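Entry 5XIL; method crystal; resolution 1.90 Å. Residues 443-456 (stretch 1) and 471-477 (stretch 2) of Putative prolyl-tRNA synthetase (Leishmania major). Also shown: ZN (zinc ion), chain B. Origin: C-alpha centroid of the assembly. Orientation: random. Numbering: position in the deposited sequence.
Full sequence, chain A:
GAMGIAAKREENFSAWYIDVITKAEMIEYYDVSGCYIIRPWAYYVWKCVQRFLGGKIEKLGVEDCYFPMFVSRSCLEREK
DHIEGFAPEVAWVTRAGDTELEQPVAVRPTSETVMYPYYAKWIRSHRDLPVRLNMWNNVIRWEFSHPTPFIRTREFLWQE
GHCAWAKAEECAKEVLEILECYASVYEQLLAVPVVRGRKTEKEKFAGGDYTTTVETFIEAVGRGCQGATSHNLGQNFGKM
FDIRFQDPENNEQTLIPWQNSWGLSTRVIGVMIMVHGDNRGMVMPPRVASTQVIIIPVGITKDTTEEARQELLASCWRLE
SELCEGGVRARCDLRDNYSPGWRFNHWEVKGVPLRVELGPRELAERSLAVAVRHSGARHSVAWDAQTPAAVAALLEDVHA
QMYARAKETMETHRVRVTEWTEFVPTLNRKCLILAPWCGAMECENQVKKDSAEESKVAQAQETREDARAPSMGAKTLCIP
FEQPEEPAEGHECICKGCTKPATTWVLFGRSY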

# COMPACT_ATOMS: atom_id res chain seq x y z
N CYS A 443 19.25 39.65 5.09
CA CYS A 443 18.16 40.18 5.90
C CYS A 443 17.45 39.05 6.64
O CYS A 443 17.17 39.17 7.83
N GLU A 444 17.21 37.96 5.94
CA GLU A 444 16.69 36.72 6.58
C GLU A 444 17.57 36.24 7.70
O GLU A 444 17.10 35.84 8.79
N ASN A 445 18.87 36.26 7.46
CA ASN A 445 19.82 35.86 8.49
C ASN A 445 19.79 36.79 9.73
O ASN A 445 19.89 36.35 10.87
N GLN A 446 19.72 38.10 9.47
CA GLN A 446 19.66 39.07 10.53
C GLN A 446 18.37 38.90 11.38
O GLN A 446 18.41 38.92 12.60
N VAL A 447 17.25 38.67 10.71
CA VAL A 447 16.00 38.40 11.46
C VAL A 447 16.19 37.24 12.44
O VAL A 447 15.80 37.35 13.61
N LYS A 448 16.79 36.14 11.99
CA LYS A 448 16.92 34.99 12.85
C LYS A 448 17.91 35.25 14.00
O LYS A 448 17.70 34.92 15.17
N LYS A 449 19.00 35.93 13.68
CA LYS A 449 19.94 36.30 14.73
C LYS A 449 19.38 37.24 15.78
O LYS A 449 19.48 36.95 16.94
N ASP A 450 18.78 38.32 15.34
CA ASP A 450 18.26 39.41 16.20
C ASP A 450 17.10 38.88 17.02
O ASP A 450 16.94 39.20 18.23
N SER A 451 16.25 38.08 16.39
CA SER A 451 15.13 37.45 17.14
C SER A 451 15.65 36.44 18.21
O SER A 451 15.16 36.43 19.37
N ALA A 452 16.63 35.62 17.89
CA ALA A 452 17.20 34.74 18.89
C ALA A 452 17.84 35.52 20.05
O ALA A 452 17.65 35.18 21.22
N GLU A 453 18.54 36.58 19.72
CA GLU A 453 19.24 37.39 20.74
C GLU A 453 18.21 38.14 21.64
O GLU A 453 18.34 38.11 22.87
N GLU A 454 17.17 38.75 21.05
CA GLU A 454 16.15 39.41 21.86
C GLU A 454 15.31 38.47 22.70
O GLU A 454 14.72 38.91 23.67
N SER A 455 15.17 37.20 22.32
CA SER A 455 14.21 36.28 22.99
C SER A 455 14.74 35.83 24.30
O SER A 455 14.00 35.53 25.22
N LYS A 456 16.06 35.78 24.32
CA LYS A 456 16.84 35.34 25.44
C LYS A 456 17.05 36.48 26.47
O LYS A 456 16.10 37.04 27.05
N SER A 471 14.69 26.07 19.83
CA SER A 471 15.19 27.29 19.23
C SER A 471 14.20 28.43 19.45
O SER A 471 12.99 28.21 19.38
N MET A 472 14.70 29.62 19.67
CA MET A 472 13.92 30.83 19.80
C MET A 472 14.04 31.78 18.66
O MET A 472 13.16 32.69 18.52
N GLY A 473 15.03 31.60 17.76
CA GLY A 473 15.11 32.48 16.62
C GLY A 473 14.00 32.13 15.63
O GLY A 473 13.68 30.96 15.53
N ALA A 474 13.47 33.10 14.88
CA ALA A 474 12.49 32.82 13.84
C ALA A 474 13.18 32.60 12.49
O ALA A 474 13.96 33.45 12.04
N LYS A 475 12.82 31.52 11.80
CA LYS A 475 13.31 31.34 10.45
C LYS A 475 12.23 31.69 9.48
O LYS A 475 11.06 31.94 9.93
N THR A 476 12.52 31.66 8.18
CA THR A 476 11.47 31.74 7.22
C THR A 476 10.89 30.31 7.09
O THR A 476 11.60 29.29 7.17
N LEU A 477 9.59 30.30 6.98
CA LEU A 477 8.80 29.10 6.74
C LEU A 477 8.51 28.96 5.22
O LEU A 477 8.91 27.96 4.62

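The helix of stretch 1 packs against stretch 2, a loop that leads into a strand, through a small contact burying 437 Å², held by two direct hydrogen bonds and two bridging waters. A key polar residue is Ser 451, whose CA-to-CB bond points toward stretch 2. In the p rotamer (chi1 67°), its OG accepts a nearly linear hydrogen bond from Ala 474 N (2.9 Å) and donates to Val 447 O (2.8 Å), so the hydroxyl serves as both acceptor and donor. Gly 473 lies close beside the helix, its CA 3.7 Å from Ala 452 N; a CB here would come 2.9 Å from Lys 448 O, a clash.

Ala 474 O, 3.3 Å from Lys 448 CB, is satisfied by water 2, which donates both to it and to Glu 444 O (2.8 Å each). Farther along, the extended Glu 444 side chain (chi1 and chi2 both t) brings OE2 to Thr 476 OG1, which donates a 2.6 Å hydrogen bond from a p rotamer. Water 1 reinforces this link, donating to Glu 444 OE2 (2.7 Å) and accepting from Thr 476 N (2.9 Å).

At the other end, Ser 455 (m) places CB 3.6 Å from Met 472 CB, while its OG turns back to donate to Ser 451 O (2.7 Å). Cys 443 does not touch stretch 2; its SG binds the zinc ion ZN at 2.2 Å, with three further ligand atoms from elsewhere in the structure.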

# COMPACT_ATOMS: atom_id res chain seq x y z
CB CYS A 443 17.19 40.97 5.07
SG CYS A 443 17.90 42.50 4.29
CB GLU A 444 16.53 35.64 5.50
CG GLU A 444 16.08 34.30 5.96
CD GLU A 444 15.78 33.38 4.76
OE1 GLU A 444 16.04 33.79 3.56
OE2 GLU A 444 15.26 32.27 5.01
CB ASN A 445 21.23 35.89 7.85
CG ASN A 445 21.56 34.61 7.10
OD1 ASN A 445 21.06 33.55 7.41
ND2 ASN A 445 22.42 34.71 6.12
CB GLN A 446 19.67 40.47 9.94
CG GLN A 446 20.05 41.50 11.02
CD GLN A 446 19.77 42.91 10.62
OE1 GLN A 446 20.12 43.33 9.51
NE2 GLN A 446 19.15 43.66 11.52
CB VAL A 447 14.84 38.18 10.50
CG1 VAL A 447 13.62 37.62 11.27
CG2 VAL A 447 14.51 39.47 9.77
CB LYS A 448 17.27 33.76 12.02
CG LYS A 448 17.25 32.44 12.78
CD LYS A 448 17.49 31.29 11.79
CE LYS A 448 17.13 29.92 12.32
NZ LYS A 448 17.99 29.51 13.45
CB LYS A 449 21.15 37.04 14.09
CG LYS A 449 22.15 37.55 15.11
CD LYS A 449 23.31 38.24 14.34
CE LYS A 449 24.45 38.71 15.25
NZ LYS A 449 24.10 39.82 16.17
CB ASP A 450 17.76 40.58 15.33
CG ASP A 450 18.89 41.43 14.71
OD1 ASP A 450 20.06 41.19 15.03
OD2 ASP A 450 18.59 42.35 13.95
CB SER A 451 14.09 36.83 16.21
OG SER A 451 14.60 35.71 15.49
CB ALA A 452 18.17 33.73 18.33
CB GLU A 453 20.23 38.33 20.02
CG GLU A 453 21.15 39.13 20.93
CD GLU A 453 22.03 38.24 21.80
OE1 GLU A 453 22.69 37.33 21.26
OE2 GLU A 453 22.07 38.48 23.03
CB GLU A 454 15.20 40.30 21.00
CG GLU A 454 15.90 41.47 20.30
CD GLU A 454 14.99 42.31 19.45
OE1 GLU A 454 13.77 42.08 19.54
OE2 GLU A 454 15.42 43.20 18.66
CB SER A 455 13.98 35.02 22.16
OG SER A 455 13.24 35.40 21.03
CB LYS A 456 18.18 34.91 24.82
CG LYS A 456 19.29 34.56 25.76
CD LYS A 456 20.60 34.69 24.98
CE LYS A 456 21.75 34.15 25.81
NZ LYS A 456 23.05 34.29 25.10
CB SER A 471 15.44 27.06 17.72
OG SER A 471 14.25 26.65 17.08
CB MET A 472 14.20 31.56 21.13
CG MET A 472 13.91 30.71 22.35
SD MET A 472 12.18 30.18 22.46
CE MET A 472 12.34 28.71 23.49
CB ALA A 474 11.57 34.00 13.70
CB LYS A 475 13.76 29.89 10.26
CG LYS A 475 12.68 28.84 10.42
CD LYS A 475 13.46 27.54 10.26
CE LYS A 475 12.69 26.44 9.67
NZ LYS A 475 13.74 25.42 9.28
CB THR A 476 11.84 32.26 5.86
OG1 THR A 476 12.86 31.44 5.32
CG2 THR A 476 12.31 33.74 5.91
CB LEU A 477 7.54 29.09 7.61
CG LEU A 477 7.79 29.29 9.10
CD1 LEU A 477 6.42 29.32 9.77
CD2 LEU A 477 8.60 28.17 9.72
ZN ZN B . 16.20 43.59 3.42
O HOH W 1 15.30 31.13 7.45
O HOH W 2 14.82 34.29 9.46